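Local coordinates for DNA repair and recombination protein RadB (Thermococcus kodakarensis, PDB 2CVH), which probably takes part in DNA repair and homologous recombination, and is thought to bind DNA and ATP with very weak ATPase activity and no strand exchange, at residues A[35-39]-A[213-217]; A[2-6]-A[39-44]. One frame throughout, in Å; residues are numbered along the deposited sequence.

Contact 1: A[35-39]-A[213-217]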
ATOM      1  N   THR A  35       0.495   3.409   7.744  1.00 16.82           N
ATOM      2  CA  THR A  35       1.643   4.170   8.203  1.00 19.16           C
ATOM      3  C   THR A  35       2.816   3.922   7.269  1.00 17.96           C
ATOM      4  O   THR A  35       3.576   4.835   6.973  1.00 18.35           O
ATOM      5  CB  THR A  35       2.027   3.825   9.680  1.00 21.11           C
ATOM      6  OG1 THR A  35       0.864   3.952  10.503  1.00 25.67           O
ATOM      7  CG2 THR A  35       3.104   4.785  10.223  1.00 15.73           C
ATOM      8  N   LEU A  36       2.952   2.691   6.785  1.00 20.47           N
ATOM      9  CA  LEU A  36       4.046   2.345   5.878  1.00 16.26           C
ATOM     10  C   LEU A  36       3.873   3.178   4.597  1.00 15.08           C
ATOM     11  O   LEU A  36       4.831   3.770   4.080  1.00 15.36           O
ATOM     12  CB  LEU A  36       3.992   0.853   5.530  1.00 16.84           C
ATOM     13  CG  LEU A  36       5.273   0.050   5.279  1.00 19.12           C
ATOM     14  CD1 LEU A  36       4.942  -1.083   4.301  1.00 16.20           C
ATOM     15  CD2 LEU A  36       6.421   0.901   4.747  1.00 14.57           C
ATOM     16  N   ALA A  37       2.646   3.207   4.093  1.00 11.88           N
ATOM     17  CA  ALA A  37       2.326   3.970   2.891  1.00 17.76           C
ATOM     18  C   ALA A  37       2.679   5.445   3.094  1.00 17.74           C
ATOM     19  O   ALA A  37       3.397   6.035   2.268  1.00 17.20           O
ATOM     20  CB  ALA A  37       0.838   3.819   2.561  1.00 16.12           C
ATOM     21  N   LEU A  38       2.222   6.006   4.219  1.00 17.36           N
ATOM     22  CA  LEU A  38       2.472   7.408   4.577  1.00 16.00           C
ATOM     23  C   LEU A  38       3.962   7.725   4.636  1.00 15.69           C
ATOM     24  O   LEU A  38       4.413   8.738   4.099  1.00 14.15           O
ATOM     25  CB  LEU A  38       1.842   7.753   5.943  1.00 21.83           C
ATOM     26  CG  LEU A  38       0.425   8.312   6.178  1.00 23.26           C
ATOM     27  CD1 LEU A  38       0.205   8.620   7.678  1.00 17.17           C
ATOM     28  CD2 LEU A  38       0.230   9.591   5.402  1.00 27.96           C
ATOM     29  N   GLN A  39       4.724   6.846   5.282  1.00 11.96           N
ATOM     30  CA  GLN A  39       6.147   7.028   5.430  1.00  9.75           C
ATOM     31  C   GLN A  39       6.913   6.916   4.133  1.00 14.28           C
ATOM     32  O   GLN A  39       7.862   7.675   3.904  1.00 16.89           O
ATOM     33  CB  GLN A  39       6.692   6.039   6.452  1.00 10.99           C
ATOM     34  CG  GLN A  39       8.192   6.139   6.693  1.00  9.26           C
ATOM     35  CD  GLN A  39       8.585   5.642   8.082  1.00 16.59           C
ATOM     36  OE1 GLN A  39       9.543   4.879   8.250  1.00 17.13           O
ATOM     37  NE2 GLN A  39       7.860   6.106   9.088  1.00 11.29           N
ATOM     38  N   GLU A 213       5.592   7.307  17.226  1.00 26.35           N
ATOM     39  CA  GLU A 213       5.120   8.641  16.902  1.00 27.49           C
ATOM     40  C   GLU A 213       5.755   9.106  15.603  1.00 24.60           C
ATOM     41  O   GLU A 213       5.164   9.915  14.890  1.00 26.09           O
ATOM     42  CB  GLU A 213       5.463   9.619  18.024  1.00 31.64           C
ATOM     43  CG  GLU A 213       4.471   9.602  19.170  1.00 40.84           C
ATOM     44  CD  GLU A 213       4.757   8.531  20.217  1.00 48.72           C
ATOM     45  OE1 GLU A 213       4.899   8.906  21.402  1.00 51.61           O
ATOM     46  OE2 GLU A 213       4.836   7.326  19.875  1.00 49.55           O
ATOM     47  N   ARG A 214       6.940   8.571  15.287  1.00 22.56           N
ATOM     48  CA  ARG A 214       7.654   8.943  14.068  1.00 20.69           C
ATOM     49  C   ARG A 214       7.191   8.182  12.832  1.00 22.54           C
ATOM     50  O   ARG A 214       7.736   8.388  11.747  1.00 28.12           O
ATOM     51  CB  ARG A 214       9.150   8.720  14.216  1.00 18.46           C
ATOM     52  CG  ARG A 214       9.731   9.246  15.489  1.00 24.42           C
ATOM     53  CD  ARG A 214      11.248   9.088  15.512  1.00 29.28           C
ATOM     54  NE  ARG A 214      11.892   9.866  14.454  1.00 34.53           N
ATOM     55  CZ  ARG A 214      13.057   9.548  13.903  1.00 37.35           C
ATOM     56  NH1 ARG A 214      13.709   8.470  14.315  1.00 42.55           N
ATOM     57  NH2 ARG A 214      13.554  10.284  12.914  1.00 37.62           N
ATOM     58  N   GLY A 215       6.201   7.307  12.986  1.00 19.90           N
ATOM     59  CA  GLY A 215       5.715   6.519  11.865  1.00 15.73           C
ATOM     60  C   GLY A 215       6.015   5.046  12.110  1.00 19.43           C
ATOM     61  O   GLY A 215       5.361   4.382  12.919  1.00 16.11           O
ATOM     62  N   ILE A 216       7.056   4.547  11.466  1.00 17.63           N
ATOM     63  CA  ILE A 216       7.456   3.159  11.603  1.00 16.78           C
ATOM     64  C   ILE A 216       8.947   3.148  11.777  1.00 15.83           C
ATOM     65  O   ILE A 216       9.676   3.841  11.075  1.00 14.15           O
ATOM     66  CB  ILE A 216       7.018   2.325  10.378  1.00 21.46           C
ATOM     67  CG1 ILE A 216       5.580   1.828  10.603  1.00 22.27           C
ATOM     68  CG2 ILE A 216       7.979   1.165  10.141  1.00 22.89           C
ATOM     69  CD1 ILE A 216       4.934   1.236   9.380  1.00 27.51           C
ATOM     70  N   GLU A 217       9.400   2.415  12.780  1.00 20.53           N
ATOM     71  CA  GLU A 217      10.824   2.359  13.071  1.00 21.38           C
ATOM     72  C   GLU A 217      11.345   0.946  13.221  1.00 16.02           C
ATOM     73  O   GLU A 217      10.579  -0.003  13.345  1.00 14.16           O
ATOM     74  CB  GLU A 217      11.128   3.153  14.363  1.00 17.95           C
ATOM     75  CG  GLU A 217      10.786   4.627  14.233  1.00 21.64           C
ATOM     76  CD  GLU A 217      11.251   5.448  15.411  1.00 21.03           C
ATOM     77  OE1 GLU A 217      10.407   5.813  16.235  1.00 23.19           O
ATOM     78  OE2 GLU A 217      12.453   5.758  15.505  1.00 25.05           O
TER

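Contact 2: A[2-6]-A[39-44]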
ATOM      1  N   LEU A   2      11.864   2.575  -3.837  1.00 25.81           N
ATOM      2  CA  LEU A   2      11.363   3.672  -3.031  1.00 23.98           C
ATOM      3  C   LEU A   2      11.503   3.267  -1.548  1.00 18.87           C
ATOM      4  O   LEU A   2      10.725   2.460  -1.068  1.00 21.50           O
ATOM      5  CB  LEU A   2       9.901   3.880  -3.398  1.00 25.34           C
ATOM      6  CG  LEU A   2       9.426   5.317  -3.421  1.00 32.13           C
ATOM      7  CD1 LEU A   2       7.914   5.328  -3.426  1.00 34.67           C
ATOM      8  CD2 LEU A   2       9.931   6.024  -2.194  1.00 31.52           C
ATOM      9  N   SER A   3      12.493   3.803  -0.833  1.00 18.87           N
ATOM     10  CA  SER A   3      12.720   3.452   0.578  1.00 14.95           C
ATOM     11  C   SER A   3      11.526   3.606   1.516  1.00 17.14           C
ATOM     12  O   SER A   3      10.673   4.479   1.321  1.00 19.65           O
ATOM     13  CB  SER A   3      13.925   4.210   1.135  1.00 13.45           C
ATOM     14  OG  SER A   3      14.073   3.988   2.536  1.00 16.64           O
ATOM     15  N   THR A   4      11.452   2.711   2.508  1.00 20.68           N
ATOM     16  CA  THR A   4      10.385   2.696   3.534  1.00 17.27           C
ATOM     17  C   THR A   4      10.849   3.494   4.757  1.00 15.41           C
ATOM     18  O   THR A   4      10.084   3.709   5.692  1.00 17.81           O
ATOM     19  CB  THR A   4      10.058   1.254   4.069  1.00 14.85           C
ATOM     20  OG1 THR A   4      11.238   0.674   4.641  1.00 14.03           O
ATOM     21  CG2 THR A   4       9.550   0.352   2.972  1.00 13.65           C
ATOM     22  N   GLY A   5      12.110   3.905   4.747  1.00 13.52           N
ATOM     23  CA  GLY A   5      12.638   4.670   5.855  1.00 19.17           C
ATOM     24  C   GLY A   5      12.942   3.763   7.019  1.00 23.57           C
ATOM     25  O   GLY A   5      13.284   4.236   8.098  1.00 25.28           O
ATOM     26  N   THR A   6      12.889   2.457   6.764  1.00 22.53           N
ATOM     27  CA  THR A   6      13.151   1.433   7.769  1.00 22.10           C
ATOM     28  C   THR A   6      14.207   0.456   7.230  1.00 24.45           C
ATOM     29  O   THR A   6      14.060  -0.130   6.139  1.00 22.12           O
ATOM     30  CB  THR A   6      11.865   0.688   8.076  1.00 22.14           C
ATOM     31  OG1 THR A   6      10.822   1.649   8.292  1.00 25.95           O
ATOM     32  CG2 THR A   6      12.013  -0.150   9.307  1.00 21.35           C
ATOM     33  N   GLN A  39       4.724   6.846   5.282  1.00 11.96           N
ATOM     34  CA  GLN A  39       6.147   7.028   5.430  1.00  9.75           C
ATOM     35  C   GLN A  39       6.913   6.916   4.133  1.00 14.28           C
ATOM     36  O   GLN A  39       7.862   7.675   3.904  1.00 16.89           O
ATOM     37  CB  GLN A  39       6.692   6.039   6.452  1.00 10.99           C
ATOM     38  CG  GLN A  39       8.192   6.139   6.693  1.00  9.26           C
ATOM     39  CD  GLN A  39       8.585   5.642   8.082  1.00 16.59           C
ATOM     40  OE1 GLN A  39       9.543   4.879   8.250  1.00 17.13           O
ATOM     41  NE2 GLN A  39       7.860   6.106   9.088  1.00 11.29           N
ATOM     42  N   THR A  40       6.547   5.948   3.302  1.00 16.99           N
ATOM     43  CA  THR A  40       7.221   5.792   2.019  1.00 17.50           C
ATOM     44  C   THR A  40       6.950   7.063   1.188  1.00 14.49           C
ATOM     45  O   THR A  40       7.877   7.676   0.678  1.00 13.10           O
ATOM     46  CB  THR A  40       6.725   4.533   1.283  1.00 17.97           C
ATOM     47  OG1 THR A  40       6.926   3.401   2.134  1.00 18.73           O
ATOM     48  CG2 THR A  40       7.498   4.317  -0.025  1.00 16.00           C
ATOM     49  N   GLY A  41       5.686   7.480   1.133  1.00 15.98           N
ATOM     50  CA  GLY A  41       5.322   8.686   0.405  1.00 20.30           C
ATOM     51  C   GLY A  41       6.043   9.910   0.952  1.00 20.10           C
ATOM     52  O   GLY A  41       6.693  10.657   0.222  1.00 17.91           O
ATOM     53  N   LEU A  42       5.990  10.075   2.264  1.00 19.95           N
ATOM     54  CA  LEU A  42       6.640  11.196   2.920  1.00 18.66           C
ATOM     55  C   LEU A  42       8.135  11.334   2.576  1.00 22.29           C
ATOM     56  O   LEU A  42       8.601  12.407   2.188  1.00 25.55           O
ATOM     57  CB  LEU A  42       6.410  11.081   4.435  1.00 21.53           C
ATOM     58  CG  LEU A  42       6.837  12.123   5.482  1.00 24.40           C
ATOM     59  CD1 LEU A  42       8.107  11.696   6.146  1.00 20.70           C
ATOM     60  CD2 LEU A  42       6.931  13.540   4.883  1.00 24.01           C
ATOM     61  N   LEU A  43       8.878  10.239   2.652  1.00 23.88           N
ATOM     62  CA  LEU A  43      10.312  10.271   2.377  1.00 19.63           C
ATOM     63  C   LEU A  43      10.704  10.293   0.891  1.00 20.30           C
ATOM     64  O   LEU A  43      11.864  10.563   0.573  1.00 21.53           O
ATOM     65  CB  LEU A  43      10.993   9.100   3.103  1.00 22.36           C
ATOM     66  CG  LEU A  43      10.671   8.999   4.601  1.00 21.51           C
ATOM     67  CD1 LEU A  43      11.333   7.780   5.178  1.00 21.65           C
ATOM     68  CD2 LEU A  43      11.170  10.248   5.338  1.00 24.13           C
ATOM     69  N   SER A  44       9.768   9.996  -0.015  1.00 21.53           N
ATOM     70  CA  SER A  44      10.071  10.035  -1.451  1.00 26.46           C
ATOM     71  C   SER A  44      10.395  11.475  -1.890  1.00 32.74           C
ATOM     72  O   SER A  44      11.260  11.692  -2.742  1.00 37.96           O
ATOM     73  CB  SER A  44       8.923   9.463  -2.296  1.00 21.29           C
ATOM     74  OG  SER A  44       7.776  10.287  -2.305  1.00 17.48           O
TER

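Contact 1: A[35-39]-A[213-217]
The chain enters this contact by a tight turn after strand 206-212. R214 leads its guanidinium away from the helix, and its NH1 forms a salt bridge with E217 OE2 at 3.2 Å; its carbonyl oxygen accepts a hydrogen bond from R69. At G215 the backbone takes a positive phi of 115° with psi at -101°, a conformation that favours glycine strongly, and a CB here would clash with the amide of Q39. T35 packs alongside, its CG2 3.5 Å from G215 C. I216 then buries the largest area of the contact. Its CD1 packs 3.6 Å from L36 N and 4.0 Å from L36 CB, while its CG1 lies 3.9 Å from T35 CG2; its side chain also touches the predicted ATP-binding P-loop. The Q39 side chain reaches across to the backbone of 214-216. Strand 215-217 crosses the axis of helix segment 35-39 almost perpendicularly, at -94° and 7.6 Å. Thus the last strand of the RecA-like sheet in this chain lies across the N-terminal half of P-loop helix 33-44, with L9 of helix 7-12 covering both L36 and I216 and helix 59-67 packing against L38 and Q39.

Contact 2: A[2-6]-A[39-44]
Two successive ST turns shape the N-terminal segment 2-6 where it lies along helix 33-44, the helix that follows the P-loop in this RecA-like fold. In the first, S3 OG accepts from G5 N at 3.0 Å; in the second, T4 OG1 accepts from T6 N at 3.2 Å. Both hydroxyls also hydrogen-bond to the carboxylate of D10, tying the turns to helix 7-12. T6 sits at the N-cap position of that helix, though its side chain makes no capping bond. Against helix 33-44, methyl groups and backbone make much of the contact. L2 fits between residues one helical turn apart, its CD1 3.6 Å from T40 CG2 and its CD2 3.6 Å from S44 CB, and L108 of strand 106-112 closes over L2 and T40. The backbone comes closest at T4 and T40, whose CA atoms are 4.7 Å apart, although T4 directs its CA-to-CB bond away from the helix. T40 CG2 meets S3 O at 3.5 Å, while T40 OG1 is hydrogen-bonded within its own helix to L36 O. Further along, the Q39 side chain extends to the T4 carbonyl. G5, at a positive phi of 77°, has no CB, and one would clash with L43; the space is taken by the leucine itself, whose CD1 sits 3.4 Å from G5 CA.

Both contacts use helix 33-44 and share Q39, but they load different lengths of it: contact 1 its first half, next to the predicted ATP-binding loop, and contact 2 its second half. Contact 1 is the more buried, with a branched aliphatic side chain of an end strand pressed on the helix. Contact 2 covers more area, 331 against 243 Å², yet is only partly buried and sets an irregular segment, shaped by hydroxyl-to-backbone hydrogen bonds, against the helix. The two also touch directly, through I216 CG2 and T6 OG1 at 3.4 Å and L36 CD2 and T4 CG2 at 3.6 Å, so segments near both ends of the chain meet beside one helix.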